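Aspartyl-tRNA synthetase 2 (PDB 1N9W) attaches L-aspartate to both tRNA(Asp) and tRNA(Asn) in two steps, first activating the amino acid with ATP and then passing it to the acceptor end of the tRNA. Local coordinates at residues A225-E234 with T333-F341. Residues are numbered along the deposited sequence; the frame is centred on the assembly and turned at random.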
ATOM      1  N   ALA B 225       2.423  16.140  21.856  1.00 41.20           N
ATOM      2  CA  ALA B 225       2.903  17.151  22.792  1.00 42.93           C
ATOM      3  C   ALA B 225       3.689  18.215  22.027  1.00 43.82           C
ATOM      4  O   ALA B 225       3.569  19.402  22.312  1.00 44.79           O
ATOM      5  CB  ALA B 225       3.790  16.501  23.858  1.00 42.65           C
ATOM      6  N   ASP B 226       4.485  17.771  21.054  1.00 44.90           N
ATOM      7  CA  ASP B 226       5.306  18.657  20.222  1.00 46.69           C
ATOM      8  C   ASP B 226       5.893  17.877  19.041  1.00 47.40           C
ATOM      9  O   ASP B 226       5.581  16.699  18.855  1.00 47.43           O
ATOM     10  CB  ASP B 226       6.442  19.262  21.053  1.00 48.53           C
ATOM     11  CG  ASP B 226       7.126  18.235  21.940  1.00 50.38           C
ATOM     12  OD1 ASP B 226       7.272  17.067  21.512  1.00 51.93           O
ATOM     13  OD2 ASP B 226       7.531  18.597  23.063  1.00 52.45           O
ATOM     14  N   GLU B 227       6.748  18.521  18.249  1.00 47.15           N
ATOM     15  CA  GLU B 227       7.351  17.856  17.091  1.00 47.95           C
ATOM     16  C   GLU B 227       8.256  16.696  17.506  1.00 47.76           C
ATOM     17  O   GLU B 227       8.580  15.826  16.696  1.00 46.83           O
ATOM     18  CB  GLU B 227       8.151  18.854  16.234  1.00 49.60           C
ATOM     19  CG  GLU B 227       9.527  19.237  16.782  1.00 52.82           C
ATOM     20  CD  GLU B 227       9.463  20.171  17.983  1.00 54.37           C
ATOM     21  OE1 GLU B 227      10.534  20.516  18.523  1.00 56.17           O
ATOM     22  OE2 GLU B 227       8.346  20.561  18.385  1.00 55.19           O
ATOM     23  N   GLU B 228       8.647  16.685  18.776  1.00 48.01           N
ATOM     24  CA  GLU B 228       9.517  15.647  19.309  1.00 48.09           C
ATOM     25  C   GLU B 228       8.851  14.277  19.265  1.00 45.95           C
ATOM     26  O   GLU B 228       9.532  13.251  19.218  1.00 45.43           O
ATOM     27  CB  GLU B 228       9.910  15.984  20.751  1.00 51.51           C
ATOM     28  CG  GLU B 228      11.162  15.276  21.233  1.00 55.93           C
ATOM     29  CD  GLU B 228      12.363  15.576  20.353  1.00 58.33           C
ATOM     30  OE1 GLU B 228      12.599  16.769  20.055  1.00 59.34           O
ATOM     31  OE2 GLU B 228      13.071  14.623  19.956  1.00 59.36           O
ATOM     32  N   ASP B 229       7.522  14.258  19.296  1.00 44.67           N
ATOM     33  CA  ASP B 229       6.797  12.989  19.231  1.00 44.52           C
ATOM     34  C   ASP B 229       6.979  12.382  17.844  1.00 43.20           C
ATOM     35  O   ASP B 229       7.113  11.165  17.703  1.00 42.10           O
ATOM     36  CB  ASP B 229       5.303  13.184  19.500  1.00 43.87           C
ATOM     37  CG  ASP B 229       5.000  13.396  20.962  1.00 44.60           C
ATOM     38  OD1 ASP B 229       5.801  12.950  21.813  1.00 46.76           O
ATOM     39  OD2 ASP B 229       3.950  13.993  21.270  1.00 44.79           O
ATOM     40  N   LEU B 230       6.988  13.245  16.831  1.00 40.81           N
ATOM     41  CA  LEU B 230       7.151  12.822  15.446  1.00 40.13           C
ATOM     42  C   LEU B 230       8.532  12.211  15.206  1.00 40.23           C
ATOM     43  O   LEU B 230       8.650  11.152  14.577  1.00 38.12           O
ATOM     44  CB  LEU B 230       6.939  14.013  14.510  1.00 39.52           C
ATOM     45  CG  LEU B 230       5.710  14.874  14.788  1.00 39.40           C
ATOM     46  CD1 LEU B 230       5.630  16.005  13.769  1.00 39.41           C
ATOM     47  CD2 LEU B 230       4.459  14.015  14.726  1.00 40.27           C
ATOM     48  N   MET B 231       9.573  12.878  15.707  1.00 40.50           N
ATOM     49  CA  MET B 231      10.945  12.393  15.537  1.00 40.36           C
ATOM     50  C   MET B 231      11.153  11.038  16.214  1.00 38.69           C
ATOM     51  O   MET B 231      11.733  10.126  15.620  1.00 38.60           O
ATOM     52  CB  MET B 231      11.959  13.435  16.061  1.00 39.33           C
ATOM     53  CG  MET B 231      12.343  14.496  15.011  1.00 39.57           C
ATOM     54  SD  MET B 231      13.472  15.844  15.551  1.00 36.15           S
ATOM     55  CE  MET B 231      12.270  17.134  15.959  1.00 34.31           C
ATOM     56  N   ARG B 232      10.668  10.897  17.443  1.00 37.54           N
ATOM     57  CA  ARG B 232      10.798   9.630  18.149  1.00 37.83           C
ATOM     58  C   ARG B 232      10.019   8.535  17.409  1.00 36.83           C
ATOM     59  O   ARG B 232      10.452   7.384  17.359  1.00 35.76           O
ATOM     60  CB  ARG B 232      10.289   9.769  19.588  1.00 41.89           C
ATOM     61  CG  ARG B 232      11.313  10.384  20.545  1.00 46.37           C
ATOM     62  CD  ARG B 232      10.659  11.349  21.522  1.00 50.87           C
ATOM     63  NE  ARG B 232       9.466  10.774  22.140  1.00 54.12           N
ATOM     64  CZ  ARG B 232       8.550  11.486  22.789  1.00 56.26           C
ATOM     65  NH1 ARG B 232       8.695  12.803  22.904  1.00 56.09           N
ATOM     66  NH2 ARG B 232       7.488  10.885  23.312  1.00 56.54           N
ATOM     67  N   LEU B 233       8.879   8.899  16.829  1.00 36.06           N
ATOM     68  CA  LEU B 233       8.070   7.947  16.088  1.00 36.53           C
ATOM     69  C   LEU B 233       8.812   7.479  14.836  1.00 35.93           C
ATOM     70  O   LEU B 233       8.924   6.283  14.581  1.00 33.77           O
ATOM     71  CB  LEU B 233       6.738   8.573  15.669  1.00 37.16           C
ATOM     72  CG  LEU B 233       5.935   7.766  14.620  1.00 39.64           C
ATOM     73  CD1 LEU B 233       5.353   6.530  15.271  1.00 38.40           C
ATOM     74  CD2 LEU B 233       4.821   8.627  14.035  1.00 41.09           C
ATOM     75  N   GLU B 234       9.318   8.433  14.061  1.00 35.35           N
ATOM     76  CA  GLU B 234      10.037   8.104  12.844  1.00 36.35           C
ATOM     77  C   GLU B 234      11.238   7.198  13.081  1.00 35.99           C
ATOM     78  O   GLU B 234      11.554   6.339  12.248  1.00 35.79           O
ATOM     79  CB  GLU B 234      10.471   9.370  12.114  1.00 36.11           C
ATOM     80  CG  GLU B 234      11.420   9.084  10.978  1.00 38.77           C
ATOM     81  CD  GLU B 234      11.490  10.204   9.954  1.00 39.83           C
ATOM     82  OE1 GLU B 234      11.350  11.385  10.340  1.00 39.66           O
ATOM     83  OE2 GLU B 234      11.704   9.886   8.766  1.00 37.51           O
ATOM     84  N   THR B 333      11.878  30.571  14.796  1.00 71.88           N
ATOM     85  CA  THR B 333      11.872  29.214  14.256  1.00 69.74           C
ATOM     86  C   THR B 333      10.480  28.592  14.163  1.00 68.49           C
ATOM     87  O   THR B 333       9.462  29.283  14.254  1.00 68.29           O
ATOM     88  CB  THR B 333      12.769  28.271  15.097  1.00 69.19           C
ATOM     89  OG1 THR B 333      12.230  28.135  16.417  1.00 67.63           O
ATOM     90  CG2 THR B 333      14.184  28.821  15.189  1.00 68.25           C
ATOM     91  N   THR B 334      10.458  27.277  13.966  1.00 67.26           N
ATOM     92  CA  THR B 334       9.223  26.506  13.859  1.00 64.70           C
ATOM     93  C   THR B 334       9.474  25.102  14.391  1.00 63.39           C
ATOM     94  O   THR B 334      10.621  24.679  14.527  1.00 62.89           O
ATOM     95  CB  THR B 334       8.749  26.390  12.393  1.00 64.26           C
ATOM     96  OG1 THR B 334       9.843  25.980  11.567  1.00 62.55           O
ATOM     97  CG2 THR B 334       8.211  27.716  11.896  1.00 65.04           C
ATOM     98  N   ARG B 335       8.397  24.384  14.696  1.00 62.07           N
ATOM     99  CA  ARG B 335       8.508  23.023  15.201  1.00 61.24           C
ATOM    100  C   ARG B 335       8.586  22.037  14.041  1.00 60.42           C
ATOM    101  O   ARG B 335       7.848  21.053  13.990  1.00 60.94           O
ATOM    102  CB  ARG B 335       7.307  22.688  16.082  1.00 61.88           C
ATOM    103  CG  ARG B 335       7.245  23.498  17.354  1.00 62.68           C
ATOM    104  CD  ARG B 335       6.065  23.073  18.199  1.00 63.65           C
ATOM    105  NE  ARG B 335       6.016  23.805  19.457  1.00 64.34           N
ATOM    106  CZ  ARG B 335       5.097  23.615  20.394  1.00 64.32           C
ATOM    107  NH1 ARG B 335       4.143  22.711  20.214  1.00 64.30           N
ATOM    108  NH2 ARG B 335       5.132  24.329  21.511  1.00 64.15           N
ATOM    109  N   SER B 336       9.489  22.320  13.110  1.00 59.18           N
ATOM    110  CA  SER B 336       9.688  21.482  11.940  1.00 57.44           C
ATOM    111  C   SER B 336      11.050  20.796  12.011  1.00 56.22           C
ATOM    112  O   SER B 336      11.903  21.178  12.815  1.00 54.95           O
ATOM    113  CB  SER B 336       9.604  22.333  10.671  1.00 58.14           C
ATOM    114  OG  SER B 336      10.573  23.366  10.696  1.00 58.34           O
ATOM    115  N   PHE B 337      11.241  19.782  11.169  1.00 53.56           N
ATOM    116  CA  PHE B 337      12.497  19.039  11.125  1.00 51.15           C
ATOM    117  C   PHE B 337      12.673  18.303   9.794  1.00 49.53           C
ATOM    118  O   PHE B 337      11.700  18.001   9.104  1.00 48.32           O
ATOM    119  CB  PHE B 337      12.563  18.036  12.291  1.00 52.16           C
ATOM    120  CG  PHE B 337      11.522  16.942  12.227  1.00 52.32           C
ATOM    121  CD1 PHE B 337      11.680  15.854  11.371  1.00 52.13           C
ATOM    122  CD2 PHE B 337      10.370  17.016  13.003  1.00 52.89           C
ATOM    123  CE1 PHE B 337      10.707  14.856  11.288  1.00 51.92           C
ATOM    124  CE2 PHE B 337       9.390  16.023  12.927  1.00 53.34           C
ATOM    125  CZ  PHE B 337       9.560  14.946  12.066  1.00 52.69           C
ATOM    126  N   ASP B 338      13.926  18.030   9.447  1.00 46.65           N
ATOM    127  CA  ASP B 338      14.276  17.322   8.226  1.00 43.47           C
ATOM    128  C   ASP B 338      15.225  16.218   8.622  1.00 42.78           C
ATOM    129  O   ASP B 338      16.089  16.426   9.469  1.00 42.37           O
ATOM    130  CB  ASP B 338      14.978  18.258   7.244  1.00 43.26           C
ATOM    131  CG  ASP B 338      14.021  18.927   6.292  1.00 43.74           C
ATOM    132  OD1 ASP B 338      12.815  18.985   6.603  1.00 44.32           O
ATOM    133  OD2 ASP B 338      14.478  19.401   5.227  1.00 45.09           O
ATOM    134  N   LEU B 339      15.063  15.040   8.028  1.00 41.50           N
ATOM    135  CA  LEU B 339      15.955  13.933   8.353  1.00 40.51           C
ATOM    136  C   LEU B 339      16.966  13.758   7.230  1.00 40.15           C
ATOM    137  O   LEU B 339      16.596  13.658   6.060  1.00 40.69           O
ATOM    138  CB  LEU B 339      15.167  12.635   8.546  1.00 39.29           C
ATOM    139  CG  LEU B 339      16.015  11.370   8.711  1.00 39.27           C
ATOM    140  CD1 LEU B 339      16.944  11.517   9.912  1.00 38.93           C
ATOM    141  CD2 LEU B 339      15.108  10.162   8.876  1.00 37.69           C
ATOM    142  N   LEU B 340      18.242  13.745   7.587  1.00 38.40           N
ATOM    143  CA  LEU B 340      19.293  13.557   6.604  1.00 38.38           C
ATOM    144  C   LEU B 340      19.840  12.157   6.742  1.00 38.44           C
ATOM    145  O   LEU B 340      20.270  11.753   7.823  1.00 38.06           O
ATOM    146  CB  LEU B 340      20.426  14.560   6.815  1.00 39.70           C
ATOM    147  CG  LEU B 340      20.091  16.023   6.551  1.00 38.41           C
ATOM    148  CD1 LEU B 340      21.349  16.859   6.755  1.00 40.99           C
ATOM    149  CD2 LEU B 340      19.565  16.181   5.132  1.00 37.77           C
ATOM    150  N   PHE B 341      19.807  11.409   5.649  1.00 38.03           N
ATOM    151  CA  PHE B 341      20.312  10.048   5.656  1.00 37.33           C
ATOM    152  C   PHE B 341      21.500   9.975   4.718  1.00 36.95           C
ATOM    153  O   PHE B 341      21.360  10.128   3.507  1.00 36.45           O
ATOM    154  CB  PHE B 341      19.216   9.077   5.212  1.00 37.32           C
ATOM    155  CG  PHE B 341      19.668   7.648   5.127  1.00 37.42           C
ATOM    156  CD1 PHE B 341      20.344   7.047   6.188  1.00 36.86           C
ATOM    157  CD2 PHE B 341      19.395   6.892   3.993  1.00 36.94           C
ATOM    158  CE1 PHE B 341      20.731   5.714   6.120  1.00 36.26           C
ATOM    159  CE2 PHE B 341      19.778   5.562   3.917  1.00 37.82           C
ATOM    160  CZ  PHE B 341      20.452   4.969   4.980  1.00 37.39           C
TER
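The Phe337 ring rises from strand 336-341 toward helix 227-234, against Leu230 and Met231, and carries the apolar part of the contact. Met231 lies over one face, its CG 3.7 Å from the Phe337 ring centroid in a CH-pi contact only 7° off the normal. Beyond it the chain bends at chi3, bringing Met231 CE within 3.5 Å of Phe337 CD2, while SD adds an oblique Met-aromatic contact. At the ring edge, Leu230 CB meets Phe337 CE2 at 3.5 Å. Phe337 CG sits between its own backbone N and carbonyl carbon (chi1 65°), which stands the ring up toward the helix. The axes of helix 227-234 and strand 336-341 approach to 9.1 Å and run 19° from parallel, placing this helix along one face of the mixed sheet of the class II synthetase catalytic domain, in which strands 344-351 and 311-315 flank strand 336-341. A leucine in place of Phe337 would probably leave Met231 without its aromatic platform and open a gap beside Leu230. Polar groups meet without a hydrogen bond across the contact. Glu234 turns OE1 to the ring edge, buried with no partner, whereas Glu234 OE2 bonds to Thr347 and touches Leu339 CD2 at 3.4 Å. Glu227 crosses Arg335 at about a right angle, Glu227 OE2 resting 3.3 Å from Arg335 CG; OE2 lies well out of the guanidinium plane, where no N-H points at it, so the opposite charges probably attract without forming a salt bridge, and Arg335 NH1 bonds instead to Gln351.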